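PDB 1VM7: ribokinase from Thermotoga maritima, which probably catalyses the ATP- and magnesium-dependent phosphorylation of D-ribose at O-5, yielding D-ribose 5-phosphate and ADP. Local coordinates for residues A[13-18]-A[141-146]; A[211-216]-A[233-238]; A[104-109]-A[118-123]; A[126-131]-A[152-157]. All coordinates share one frame; numbering follows the deposited sequence.

Interaction 1: residues A[13-18]-A[141-146]; sequences MFLVIS and SDILLL
Two hydrogen bonds clasp Asp142 to Val16, and a third, from Ile143 N, shares the carbonyl of Val16. Asp142 OD2 uses its anti lone pair to accept Val16 N at 2.9 Å, with a nearly straight N-H...O angle of 178°. Val16 O takes both its donors within the carbonyl plane, Asp142 N at 2.7 Å and Ile143 N at 2.9 Å. The carboxylate reaches Val16 because CG of Asp142 sits beside its own backbone N (chi1 -53°). Beyond the clasp, regular parallel pairing takes over: Ser18 N bonds to Ile143 O and Leu145 N to Ser18 O, each at 2.9 Å and nearly along the C=O axis. On one face Ile17 and Ile143 lie side by side, Ile17 CG1 4.0 Å from Ile143 CB, and the side chain of Leu145 crosses that of Ile17 obliquely, Leu145 CD1 meeting Ile17 CG2. In the next shell, Ala265 and Leu268 of helix 256-269 cover this face, while strand 165-168 pairs with the other edge of 143-146 through Ile165 and Ile167. An alanine in place of Asp142 would remove the acceptor of Val16 N and would probably loosen the approach of Leu15 and Val16 to the sheet. At this end of two neighbouring strands in the parallel part of the ribokinase-fold sheet, a carboxylate thus bonds the backbone, likely favouring its ionised form, before ordinary strand pairing continues.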
loop_
_atom_site.group_PDB
_atom_site.type_symbol
_atom_site.label_atom_id
_atom_site.label_comp_id
_atom_site.label_asym_id
_atom_site.label_seq_id
_atom_site.Cartn_x
_atom_site.Cartn_y
_atom_site.Cartn_z
ATOM N N MET A 13 5.171 -35.777 25.367
ATOM C CA MET A 13 3.696 -35.704 25.140
ATOM C C MET A 13 3.442 -35.482 23.662
ATOM O O MET A 13 3.459 -36.421 22.844
ATOM C CB MET A 13 3.072 -34.549 25.948
ATOM N N PHE A 14 3.226 -34.225 23.312
ATOM C CA PHE A 14 3.080 -33.851 21.930
ATOM C C PHE A 14 4.443 -33.383 21.454
ATOM O O PHE A 14 5.294 -32.999 22.257
ATOM C CB PHE A 14 2.010 -32.752 21.788
ATOM C CG PHE A 14 0.676 -33.159 22.347
ATOM C CD1 PHE A 14 -0.194 -33.922 21.593
ATOM C CD2 PHE A 14 0.330 -32.856 23.660
ATOM C CE1 PHE A 14 -1.415 -34.355 22.107
ATOM C CE2 PHE A 14 -0.902 -33.267 24.195
ATOM C CZ PHE A 14 -1.777 -34.021 23.399
ATOM N N LEU A 15 4.666 -33.462 20.155
ATOM C CA LEU A 15 5.900 -32.958 19.561
ATOM C C LEU A 15 5.790 -31.442 19.397
ATOM O O LEU A 15 4.711 -30.926 19.118
ATOM C CB LEU A 15 6.169 -33.630 18.214
ATOM C CG LEU A 15 6.297 -35.152 18.288
ATOM C CD1 LEU A 15 6.634 -35.767 16.921
ATOM C CD2 LEU A 15 7.343 -35.554 19.322
ATOM N N VAL A 16 6.897 -30.734 19.619
ATOM C CA VAL A 16 6.877 -29.276 19.613
ATOM C C VAL A 16 7.166 -28.783 18.209
ATOM O O VAL A 16 8.120 -29.238 17.577
ATOM C CB VAL A 16 7.889 -28.663 20.614
ATOM C CG1 VAL A 16 7.983 -27.159 20.423
ATOM C CG2 VAL A 16 7.481 -28.988 22.029
ATOM N N ILE A 17 6.322 -27.861 17.743
ATOM C CA ILE A 17 6.402 -27.313 16.377
ATOM C C ILE A 17 6.973 -25.877 16.348
ATOM O O ILE A 17 6.551 -24.992 17.103
ATOM C CB ILE A 17 5.004 -27.265 15.681
ATOM C CG1 ILE A 17 4.388 -28.661 15.560
ATOM C CG2 ILE A 17 5.103 -26.552 14.308
ATOM C CD1 ILE A 17 2.944 -28.663 15.058
ATOM N N SER A 18 7.937 -25.670 15.459
ATOM C CA SER A 18 8.423 -24.355 15.121
ATOM C C SER A 18 8.163 -24.083 13.660
ATOM O O SER A 18 8.290 -24.975 12.823
ATOM C CB SER A 18 9.915 -24.259 15.366
ATOM O OG SER A 18 10.196 -24.308 16.742
ATOM N N SER A 141 12.519 -27.808 19.518
ATOM C CA SER A 141 11.397 -28.250 18.683
ATOM C C SER A 141 11.651 -29.619 18.049
ATOM O O SER A 141 12.792 -30.040 17.902
ATOM C CB SER A 141 11.120 -27.220 17.570
ATOM O OG SER A 141 10.768 -25.952 18.110
ATOM N N ASP A 142 10.565 -30.297 17.670
ATOM C CA ASP A 142 10.615 -31.624 17.058
ATOM C C ASP A 142 10.115 -31.637 15.629
ATOM O O ASP A 142 10.477 -32.518 14.864
ATOM C CB ASP A 142 9.799 -32.637 17.866
ATOM C CG ASP A 142 10.182 -32.655 19.316
ATOM O OD1 ASP A 142 11.237 -33.216 19.660
ATOM O OD2 ASP A 142 9.426 -32.082 20.115
ATOM N N ILE A 143 9.294 -30.654 15.275
ATOM C CA ILE A 143 8.772 -30.501 13.922
ATOM C C ILE A 143 9.046 -29.074 13.431
ATOM O O ILE A 143 8.864 -28.107 14.162
ATOM C CB ILE A 143 7.253 -30.774 13.842
ATOM C CG1 ILE A 143 6.917 -32.202 14.288
ATOM C CG2 ILE A 143 6.735 -30.500 12.421
ATOM C CD1 ILE A 143 5.409 -32.464 14.454
ATOM N N LEU A 144 9.490 -28.964 12.190
ATOM C CA LEU A 144 9.885 -27.693 11.602
ATOM C C LEU A 144 9.164 -27.427 10.314
ATOM O O LEU A 144 9.251 -28.223 9.356
ATOM C CB LEU A 144 11.394 -27.667 11.320
ATOM C CG LEU A 144 11.967 -26.441 10.582
ATOM C CD1 LEU A 144 11.702 -25.201 11.358
ATOM C CD2 LEU A 144 13.472 -26.608 10.359
ATOM N N LEU A 145 8.453 -26.292 10.277
ATOM C CA LEU A 145 7.799 -25.850 9.044
ATOM C C LEU A 145 8.544 -24.701 8.375
ATOM O O LEU A 145 8.872 -23.694 8.999
ATOM C CB LEU A 145 6.361 -25.436 9.259
ATOM C CG LEU A 145 5.374 -26.593 9.261
ATOM C CD1 LEU A 145 5.698 -27.468 10.427
ATOM C CD2 LEU A 145 3.990 -26.046 9.401
ATOM N N LEU A 146 8.791 -24.893 7.089
ATOM C CA LEU A 146 9.531 -23.959 6.271
ATOM C C LEU A 146 8.725 -23.680 5.020
ATOM O O LEU A 146 7.924 -24.511 4.599
ATOM C CB LEU A 146 10.891 -24.555 5.899
ATOM C CG LEU A 146 11.859 -24.876 7.038
ATOM C CD1 LEU A 146 13.079 -25.701 6.581
ATOM C CD2 LEU A 146 12.317 -23.579 7.674
#

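Interaction 2: residues A[211-216]-A[233-238]; sequences AAEKFL and LLVNKN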
loop_
_atom_site.group_PDB
_atom_site.type_symbol
_atom_site.label_atom_id
_atom_site.label_comp_id
_atom_site.label_asym_id
_atom_site.label_seq_id
_atom_site.Cartn_x
_atom_site.Cartn_y
_atom_site.Cartn_z
ATOM N N ALA A 211 7.512 -36.982 -10.708
ATOM C CA ALA A 211 8.306 -35.907 -10.117
ATOM C C ALA A 211 8.527 -36.177 -8.623
ATOM O O ALA A 211 9.646 -36.031 -8.090
ATOM C CB ALA A 211 7.602 -34.569 -10.280
ATOM N N ALA A 212 7.432 -36.537 -7.944
ATOM C CA ALA A 212 7.482 -36.837 -6.536
ATOM C C ALA A 212 8.496 -37.943 -6.296
ATOM O O ALA A 212 9.279 -37.856 -5.335
ATOM C CB ALA A 212 6.134 -37.235 -6.026
ATOM N N GLU A 213 8.491 -38.951 -7.174
ATOM C CA GLU A 213 9.441 -40.047 -7.093
ATOM C C GLU A 213 10.869 -39.577 -7.215
ATOM O O GLU A 213 11.738 -40.064 -6.510
ATOM C CB GLU A 213 9.185 -41.073 -8.172
ATOM C CG GLU A 213 8.177 -42.139 -7.801
ATOM C CD GLU A 213 8.342 -43.389 -8.671
ATOM O OE1 GLU A 213 9.047 -43.316 -9.708
ATOM O OE2 GLU A 213 7.798 -44.455 -8.303
ATOM N N LYS A 214 11.124 -38.649 -8.126
ATOM C CA LYS A 214 12.485 -38.157 -8.299
ATOM C C LYS A 214 12.950 -37.408 -7.093
ATOM O O LYS A 214 14.116 -37.469 -6.753
ATOM C CB LYS A 214 12.621 -37.298 -9.532
ATOM C CG LYS A 214 12.472 -38.123 -10.729
ATOM C CD LYS A 214 12.610 -37.400 -12.031
ATOM C CE LYS A 214 12.551 -38.413 -13.123
ATOM N NZ LYS A 214 13.541 -39.545 -12.881
ATOM N N PHE A 215 12.049 -36.691 -6.436
ATOM C CA PHE A 215 12.439 -36.017 -5.215
ATOM C C PHE A 215 12.850 -37.010 -4.127
ATOM O O PHE A 215 13.825 -36.786 -3.409
ATOM C CB PHE A 215 11.351 -35.068 -4.740
ATOM C CG PHE A 215 11.381 -33.768 -5.457
ATOM C CD1 PHE A 215 12.501 -32.938 -5.338
ATOM C CD2 PHE A 215 10.337 -33.382 -6.277
ATOM C CE1 PHE A 215 12.571 -31.734 -6.007
ATOM C CE2 PHE A 215 10.396 -32.167 -6.961
ATOM C CZ PHE A 215 11.520 -31.338 -6.822
ATOM N N LEU A 216 12.142 -38.134 -4.053
ATOM C CA LEU A 216 12.564 -39.243 -3.194
ATOM C C LEU A 216 14.018 -39.653 -3.474
ATOM O O LEU A 216 14.758 -39.948 -2.531
ATOM C CB LEU A 216 11.676 -40.480 -3.362
ATOM C CG LEU A 216 10.214 -40.432 -2.945
ATOM C CD1 LEU A 216 9.579 -41.791 -3.123
ATOM C CD2 LEU A 216 10.065 -39.959 -1.504
ATOM N N LEU A 233 -1.712 -36.129 -2.875
ATOM C CA LEU A 233 -0.978 -37.333 -3.162
ATOM C C LEU A 233 0.149 -37.459 -2.165
ATOM O O LEU A 233 0.910 -36.510 -1.989
ATOM C CB LEU A 233 -0.424 -37.245 -4.594
ATOM C CG LEU A 233 0.386 -38.424 -5.099
ATOM C CD1 LEU A 233 -0.503 -39.649 -5.204
ATOM C CD2 LEU A 233 1.035 -38.077 -6.461
ATOM N N LEU A 234 0.243 -38.613 -1.503
ATOM C CA LEU A 234 1.381 -38.923 -0.643
ATOM C C LEU A 234 2.251 -39.914 -1.371
ATOM O O LEU A 234 1.763 -40.932 -1.815
ATOM C CB LEU A 234 0.926 -39.532 0.691
ATOM C CG LEU A 234 2.017 -40.014 1.675
ATOM C CD1 LEU A 234 3.067 -38.935 2.002
ATOM C CD2 LEU A 234 1.389 -40.542 2.968
ATOM N N VAL A 235 3.537 -39.605 -1.489
ATOM C CA VAL A 235 4.498 -40.479 -2.144
ATOM C C VAL A 235 5.690 -40.674 -1.222
ATOM O O VAL A 235 6.332 -39.709 -0.796
ATOM C CB VAL A 235 4.991 -39.871 -3.488
ATOM C CG1 VAL A 235 6.019 -40.785 -4.184
ATOM C CG2 VAL A 235 3.813 -39.592 -4.403
ATOM N N ASN A 236 5.966 -41.930 -0.899
ATOM C CA ASN A 236 7.194 -42.300 -0.204
ATOM C C ASN A 236 7.676 -43.664 -0.701
ATOM O O ASN A 236 7.038 -44.266 -1.574
ATOM C CB ASN A 236 6.976 -42.287 1.309
ATOM C CG ASN A 236 5.582 -42.756 1.706
ATOM O OD1 ASN A 236 5.083 -43.774 1.218
ATOM N ND2 ASN A 236 4.953 -42.014 2.599
ATOM N N LYS A 237 8.812 -44.127 -0.173
ATOM C CA LYS A 237 9.353 -45.464 -0.507
ATOM C C LYS A 237 8.316 -46.590 -0.468
ATOM O O LYS A 237 8.369 -47.501 -1.273
ATOM C CB LYS A 237 10.539 -45.837 0.394
ATOM C CG LYS A 237 10.302 -45.690 1.901
ATOM C CD LYS A 237 10.979 -46.835 2.653
ATOM C CE LYS A 237 10.866 -46.683 4.168
ATOM N NZ LYS A 237 11.502 -47.886 4.810
ATOM N N ASN A 238 7.375 -46.513 0.467
ATOM C CA ASN A 238 6.456 -47.611 0.743
ATOM C C ASN A 238 5.091 -47.502 0.073
ATOM O O ASN A 238 4.354 -48.494 0.028
ATOM C CB ASN A 238 6.249 -47.748 2.271
ATOM C CG ASN A 238 7.205 -48.756 2.905
#
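Aliphatic side chains, lying on each other and on the strand backbone, make the tight part of this contact. Helix 211-216 runs roughly along strand 233-236, with an axis separation of 8.2 Å and a signed crossing angle of -35°, and no hydrogen bond joins them. The short side chain of Ala212 lets the helix come near: its CB lies 3.7 Å from Val235 CG2 and also touches Val235 CB. One turn later Leu216 extends its chain (chi2 -176°) and spreads both methyls over the strand. Leu216 CD1 meets Val235 CG1 at 3.8 Å and, nearer still, the backbone at Asn236 C, 3.6 Å away; Leu216 CD2 lies 3.8 Å from Val235 O. Val235 serves both residues: CG2, beside its backbone N, meets Ala212, while CG1, anti to that N, reaches Leu216 and also borders Ala212.

The loose side is at Glu213 and Lys237, both exposed. The side chain of Glu213 approaches no closer than CG, 4.4 Å from Val235 CG1, while its carboxylate makes a salt bridge with Lys210. Lys237 is touched at its backbone N by Leu216 CD1, and its amine leads away. Asn236 points its CB away from the helix, and its ND2 is satisfied by Asn222 OD1. Beside 233-236 in the sheet, strand 222-226 contributes Val223, which pairs with Val235 by backbone hydrogen bonds and touches Ala212.

This is helix-on-sheet packing at the antiparallel end of the large alpha/beta sheet. Its chemistry is apolar burial, so the fit rests on side-chain shape, with charges kept at the solvent border.

Interaction 3: residues A[104-109]-A[118-123]; sequences GRAFIE and IIIFPG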
loop_
_atom_site.group_PDB
_atom_site.type_symbol
_atom_site.label_atom_id
_atom_site.label_comp_id
_atom_site.label_asym_id
_atom_site.label_seq_id
_atom_site.Cartn_x
_atom_site.Cartn_y
_atom_site.Cartn_z
ATOM N N GLY A 104 7.063 -6.661 6.202
ATOM C CA GLY A 104 6.798 -7.056 4.822
ATOM C C GLY A 104 5.337 -6.767 4.497
ATOM O O GLY A 104 4.431 -6.882 5.387
ATOM N N ARG A 105 5.115 -6.339 3.267
ATOM C CA ARG A 105 3.785 -5.974 2.798
ATOM C C ARG A 105 3.574 -6.320 1.335
ATOM O O ARG A 105 4.529 -6.443 0.569
ATOM C CB ARG A 105 3.485 -4.523 3.106
ATOM C CG ARG A 105 4.317 -3.456 2.478
ATOM C CD ARG A 105 4.156 -2.195 3.297
ATOM N NE ARG A 105 4.665 -2.436 4.633
ATOM C CZ ARG A 105 4.564 -1.627 5.686
ATOM N NH1 ARG A 105 3.972 -0.443 5.620
ATOM N NH2 ARG A 105 5.084 -2.024 6.835
ATOM N N ALA A 106 2.344 -6.583 0.980
ATOM C CA ALA A 106 1.995 -6.853 -0.410
ATOM C C ALA A 106 0.849 -5.906 -0.741
ATOM O O ALA A 106 -0.113 -5.749 0.037
ATOM C CB ALA A 106 1.605 -8.279 -0.607
ATOM N N PHE A 107 0.986 -5.233 -1.872
ATOM C CA PHE A 107 -0.011 -4.267 -2.334
ATOM C C PHE A 107 -0.774 -4.897 -3.481
ATOM O O PHE A 107 -0.219 -5.096 -4.575
ATOM C CB PHE A 107 0.662 -3.006 -2.813
ATOM C CG PHE A 107 1.466 -2.338 -1.758
ATOM C CD1 PHE A 107 2.798 -2.682 -1.561
ATOM C CD2 PHE A 107 0.900 -1.387 -0.939
ATOM C CE1 PHE A 107 3.544 -2.054 -0.585
ATOM C CE2 PHE A 107 1.670 -0.741 0.034
ATOM C CZ PHE A 107 2.976 -1.079 0.208
ATOM N N ILE A 108 -2.033 -5.219 -3.210
ATOM C CA ILE A 108 -2.829 -6.054 -4.080
ATOM C C ILE A 108 -3.921 -5.181 -4.676
ATOM O O ILE A 108 -4.811 -4.707 -3.974
ATOM C CB ILE A 108 -3.466 -7.254 -3.322
ATOM C CG1 ILE A 108 -2.406 -8.082 -2.587
ATOM C CG2 ILE A 108 -4.306 -8.134 -4.306
ATOM C CD1 ILE A 108 -2.943 -8.984 -1.493
ATOM N N GLU A 109 -3.841 -4.946 -5.977
ATOM C CA GLU A 109 -4.860 -4.146 -6.679
ATOM C C GLU A 109 -5.832 -5.102 -7.307
ATOM O O GLU A 109 -5.419 -5.920 -8.088
ATOM C CB GLU A 109 -4.200 -3.241 -7.722
ATOM C CG GLU A 109 -5.160 -2.371 -8.528
ATOM C CD GLU A 109 -4.450 -1.387 -9.485
ATOM O OE1 GLU A 109 -3.192 -1.349 -9.545
ATOM O OE2 GLU A 109 -5.170 -0.633 -10.167
ATOM N N ILE A 118 -0.124 -7.662 -7.956
ATOM C CA ILE A 118 0.492 -7.587 -6.633
ATOM C C ILE A 118 1.920 -7.046 -6.738
ATOM O O ILE A 118 2.739 -7.537 -7.543
ATOM C CB ILE A 118 0.522 -8.996 -5.979
ATOM C CG1 ILE A 118 -0.865 -9.637 -5.962
ATOM C CG2 ILE A 118 1.038 -8.955 -4.602
ATOM C CD1 ILE A 118 -0.919 -10.955 -5.123
ATOM N N ILE A 119 2.198 -6.018 -5.931
ATOM C CA ILE A 119 3.557 -5.588 -5.665
ATOM C C ILE A 119 3.927 -6.034 -4.252
ATOM O O ILE A 119 3.220 -5.703 -3.299
ATOM C CB ILE A 119 3.693 -4.087 -5.756
ATOM C CG1 ILE A 119 3.492 -3.610 -7.213
ATOM C CG2 ILE A 119 5.075 -3.674 -5.292
ATOM C CD1 ILE A 119 3.111 -2.128 -7.304
ATOM N N ILE A 120 5.039 -6.762 -4.140
ATOM C CA ILE A 120 5.488 -7.333 -2.896
ATOM C C ILE A 120 6.737 -6.627 -2.407
ATOM O O ILE A 120 7.701 -6.538 -3.135
ATOM C CB ILE A 120 5.799 -8.843 -3.047
ATOM C CG1 ILE A 120 4.484 -9.597 -3.206
ATOM C CG2 ILE A 120 6.538 -9.364 -1.788
ATOM C CD1 ILE A 120 4.636 -11.041 -3.495
ATOM N N PHE A 121 6.692 -6.139 -1.166
ATOM C CA PHE A 121 7.848 -5.545 -0.521
ATOM C C PHE A 121 8.254 -6.469 0.595
ATOM O O PHE A 121 7.582 -6.559 1.637
ATOM C CB PHE A 121 7.525 -4.170 0.003
ATOM C CG PHE A 121 8.656 -3.535 0.755
ATOM C CD1 PHE A 121 9.771 -3.106 0.097
ATOM C CD2 PHE A 121 8.587 -3.379 2.125
ATOM C CE1 PHE A 121 10.807 -2.497 0.800
ATOM C CE2 PHE A 121 9.601 -2.749 2.819
ATOM C CZ PHE A 121 10.700 -2.327 2.153
ATOM N N PRO A 122 9.321 -7.227 0.368
ATOM C CA PRO A 122 9.705 -8.169 1.418
ATOM C C PRO A 122 9.989 -7.572 2.775
ATOM O O PRO A 122 9.599 -8.143 3.793
ATOM C CB PRO A 122 10.923 -8.861 0.843
ATOM C CG PRO A 122 10.764 -8.731 -0.623
ATOM C CD PRO A 122 10.114 -7.417 -0.852
ATOM N N GLY A 123 10.686 -6.462 2.777
ATOM C CA GLY A 123 10.964 -5.731 3.988
ATOM C C GLY A 123 11.667 -6.610 4.991
ATOM O O GLY A 123 12.647 -7.305 4.659
#
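Strands 105-109 and 118-121 form an antiparallel hairpin, the axes of these short segments approaching to 4.5 Å, and four backbone bonds fix which bump faces which hollow. Phe107 N to Ile119 O is the shortest and straightest, at 2.7 Å and 177°; Ile119 N returns to Phe107 O, and Arg105 and Phe121 exchange a second such pair.

On one face the small methyl of Ala106 is the low point between two larger neighbours, its CB 4.1 Å from Ile118 CG2 and equally far from Ile120 CG1. Ile118 and Ile108 lie side by side, their CG1 atoms 4.0 Å apart. An alanine in place of Ile118 would strip away the branches that touch Ile108 and Ala106 and would probably leave this face poorly filled. Across the sheet, Phe107 turns the edge of its ring to the backbone, CD1 3.5 Å from Ile119 O, while Arg105 CG lies alongside Phe121 CB; the guanidinium end bonds Thr103 O and bridges Asp78. Gly104 runs so close to the other strand that a CB there would collide with Pro122 O, and Gly123 N sits 3.8 Å above the Phe121 ring plane.

The outer edge of 118-121 pairs in parallel with a strand of the second subunit, and Phe107 packs on Leu29 of that subunit. Ala106 also touches Asn24, predicted to bind substrate. This fits the lid of ribokinases, a dimer clasp: backbone bonds set the pairing, apolar shape fits the Ala106/Ile118 face, and the other face combines aromatic rings with charged Arg105.

Interaction 4: residues A[126-131]-A[152-157]; sequences AELKKE and FETTLE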
loop_
_atom_site.group_PDB
_atom_site.type_symbol
_atom_site.label_atom_id
_atom_site.label_comp_id
_atom_site.label_asym_id
_atom_site.label_seq_id
_atom_site.Cartn_x
_atom_site.Cartn_y
_atom_site.Cartn_z
ATOM N N ALA A 126 13.309 -10.152 4.583
ATOM C CA ALA A 126 14.618 -10.284 3.973
ATOM C C ALA A 126 15.747 -10.230 5.005
ATOM O O ALA A 126 16.891 -10.531 4.689
ATOM C CB ALA A 126 14.797 -9.189 2.909
ATOM N N GLU A 127 15.427 -9.831 6.229
ATOM C CA GLU A 127 16.407 -9.731 7.272
ATOM C C GLU A 127 16.542 -10.998 8.081
ATOM O O GLU A 127 17.398 -11.071 8.947
ATOM C CB GLU A 127 16.047 -8.569 8.179
ATOM C CG GLU A 127 16.010 -7.241 7.469
ATOM C CD GLU A 127 17.343 -6.858 6.826
ATOM O OE1 GLU A 127 18.360 -6.626 7.546
ATOM O OE2 GLU A 127 17.359 -6.754 5.577
ATOM N N LEU A 128 15.720 -11.994 7.798
ATOM C CA LEU A 128 15.726 -13.236 8.536
ATOM C C LEU A 128 16.823 -14.125 7.980
ATOM O O LEU A 128 16.585 -15.033 7.164
ATOM C CB LEU A 128 14.368 -13.898 8.466
ATOM C CG LEU A 128 14.210 -15.213 9.239
ATOM C CD1 LEU A 128 15.070 -15.299 10.529
ATOM C CD2 LEU A 128 12.746 -15.460 9.528
ATOM N N LYS A 129 18.022 -13.848 8.476
ATOM C CA LYS A 129 19.250 -14.507 8.063
ATOM C C LYS A 129 19.680 -15.514 9.118
ATOM O O LYS A 129 19.181 -15.524 10.271
ATOM C CB LYS A 129 20.352 -13.463 7.848
ATOM C CG LYS A 129 20.065 -12.493 6.664
ATOM C CD LYS A 129 20.821 -11.181 6.840
ATOM C CE LYS A 129 20.395 -10.128 5.829
ATOM N NZ LYS A 129 20.657 -10.596 4.454
ATOM N N LYS A 130 20.632 -16.346 8.719
ATOM C CA LYS A 130 21.018 -17.502 9.517
ATOM C C LYS A 130 21.592 -17.085 10.869
ATOM O O LYS A 130 21.380 -17.789 11.849
ATOM C CB LYS A 130 21.901 -18.450 8.683
ATOM C CG LYS A 130 23.229 -17.879 8.201
ATOM C CD LYS A 130 23.778 -18.670 7.008
ATOM C CE LYS A 130 25.288 -18.614 6.968
ATOM N NZ LYS A 130 25.812 -17.221 7.147
ATOM N N GLU A 131 22.197 -15.896 10.918
ATOM C CA GLU A 131 22.756 -15.310 12.130
ATOM C C GLU A 131 21.722 -14.919 13.189
ATOM O O GLU A 131 22.070 -14.717 14.349
ATOM C CB GLU A 131 23.583 -14.102 11.730
ATOM C CG GLU A 131 24.831 -14.471 10.918
ATOM C CD GLU A 131 24.553 -14.649 9.436
ATOM O OE1 GLU A 131 23.454 -14.233 8.975
ATOM O OE2 GLU A 131 25.432 -15.199 8.733
ATOM N N PHE A 152 16.718 -17.852 1.132
ATOM C CA PHE A 152 16.769 -19.290 1.030
ATOM C C PHE A 152 17.850 -19.852 1.954
ATOM O O PHE A 152 17.692 -20.905 2.560
ATOM C CB PHE A 152 17.039 -19.731 -0.402
ATOM C CG PHE A 152 16.996 -21.199 -0.546
ATOM C CD1 PHE A 152 15.787 -21.867 -0.383
ATOM C CD2 PHE A 152 18.166 -21.927 -0.723
ATOM C CE1 PHE A 152 15.724 -23.238 -0.476
ATOM C CE2 PHE A 152 18.116 -23.312 -0.811
ATOM C CZ PHE A 152 16.894 -23.969 -0.686
ATOM N N GLU A 153 18.949 -19.129 2.076
ATOM C CA GLU A 153 20.063 -19.586 2.905
ATOM C C GLU A 153 19.643 -19.893 4.328
ATOM O O GLU A 153 20.256 -20.737 5.002
ATOM C CB GLU A 153 21.192 -18.546 2.981
ATOM C CG GLU A 153 20.778 -17.245 3.713
ATOM C CD GLU A 153 21.929 -16.569 4.425
ATOM O OE1 GLU A 153 23.047 -16.616 3.885
ATOM O OE2 GLU A 153 21.701 -15.995 5.524
ATOM N N THR A 154 18.629 -19.172 4.803
ATOM C CA THR A 154 18.147 -19.368 6.154
ATOM C C THR A 154 17.303 -20.616 6.191
ATOM O O THR A 154 17.507 -21.489 7.025
ATOM C CB THR A 154 17.344 -18.166 6.658
ATOM O OG1 THR A 154 18.215 -17.048 6.761
ATOM C CG2 THR A 154 16.747 -18.442 8.049
ATOM N N THR A 155 16.359 -20.697 5.267
ATOM C CA THR A 155 15.539 -21.879 5.108
ATOM C C THR A 155 16.440 -23.098 4.989
ATOM O O THR A 155 16.268 -24.071 5.707
ATOM C CB THR A 155 14.638 -21.742 3.861
ATOM O OG1 THR A 155 13.723 -20.679 4.082
ATOM C CG2 THR A 155 13.852 -23.028 3.562
ATOM N N LEU A 156 17.411 -23.031 4.095
ATOM C CA LEU A 156 18.294 -24.147 3.872
ATOM C C LEU A 156 19.067 -24.543 5.146
ATOM O O LEU A 156 19.174 -25.719 5.494
ATOM C CB LEU A 156 19.269 -23.807 2.749
ATOM C CG LEU A 156 20.375 -24.814 2.467
ATOM C CD1 LEU A 156 19.813 -26.220 2.232
ATOM C CD2 LEU A 156 21.176 -24.323 1.267
ATOM N N GLU A 157 19.613 -23.549 5.829
ATOM C CA GLU A 157 20.417 -23.814 7.001
ATOM C C GLU A 157 19.572 -24.468 8.084
ATOM O O GLU A 157 20.046 -25.377 8.745
ATOM C CB GLU A 157 21.082 -22.526 7.511
ATOM C CG GLU A 157 22.162 -22.742 8.565
ATOM C CD GLU A 157 23.388 -23.466 8.031
ATOM O OE1 GLU A 157 23.368 -23.990 6.883
ATOM O OE2 GLU A 157 24.388 -23.511 8.772
#
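Lys130 bends across the first turn of helix 152-157, and its chain can be followed atom by atom. CB lies 4.0 Å from Glu153 OE2, with Glu157 CG slightly farther off. Next, CG, held in the crowded position between backbone N and carbonyl carbon (chi1 62°), passes 3.6 Å from Glu153 OE2; CD lies 3.8 Å from the carboxylate carbon CD of Glu153, and the two side chains cross at about a right angle. The chain then bends at its last torsion and NZ turns back to its own segment, making a salt bridge with Glu131 OE2 at 2.6 Å, approached from above the carboxylate plane. Glu153 OE1 stays 4.3 Å from Lys130 NZ, beyond a salt bridge.

Glu153 reaches in from the helix with its own CG in the crowded position, and OE2 accepts Lys130 N in a weak bond of 3.4 Å. Stronger is the bond from Thr154 OG1 to Leu128 O, 2.6 Å long, which meets a carbonyl lone pair in plane at a C=O...O angle of 123°. Leu128 is the centre of an inverse gamma turn. Thr154 CG2 also lies against Leu128 O, with Leu128 CG a little farther off, while the carboxylate of Glu157 is taken by Arg161.

The contact ties the loop after hairpin 105-121 to the start of helix 152-161, whose N-terminal end would tend to favour a negative Glu153. Glu131 OE1 and Glu153 OE2 are 4.3 Å apart, a repulsion that Lys130 NZ probably eases. One buried hydroxyl bond is the firm fastening, accompanied by a weak bond and charges nearer the surface.

Overall arrangement
Along the chain, interaction 1 opens first and encloses interaction 3; interaction 4 crosses interaction 1, and interaction 2 follows separately. Interactions 1 and 2 both reach the nine-stranded sheet, their centres 23 Å apart: the former lies in its parallel middle, the latter on its antiparallel end. Interaction 3 belongs to the separate four-stranded sheet that meets the second subunit, its centre 29 Å from interaction 1 and 34 Å from interaction 2. Interaction 4 connects the two regions: 126-131 adjoins 118-123 in sequence, and helix 152-161 touches strand 143-146 where Leu146 CD1 packs on Thr155 O at 3.7 Å. The lid is thus joined to the alpha/beta body, consistent with a sugar site between them.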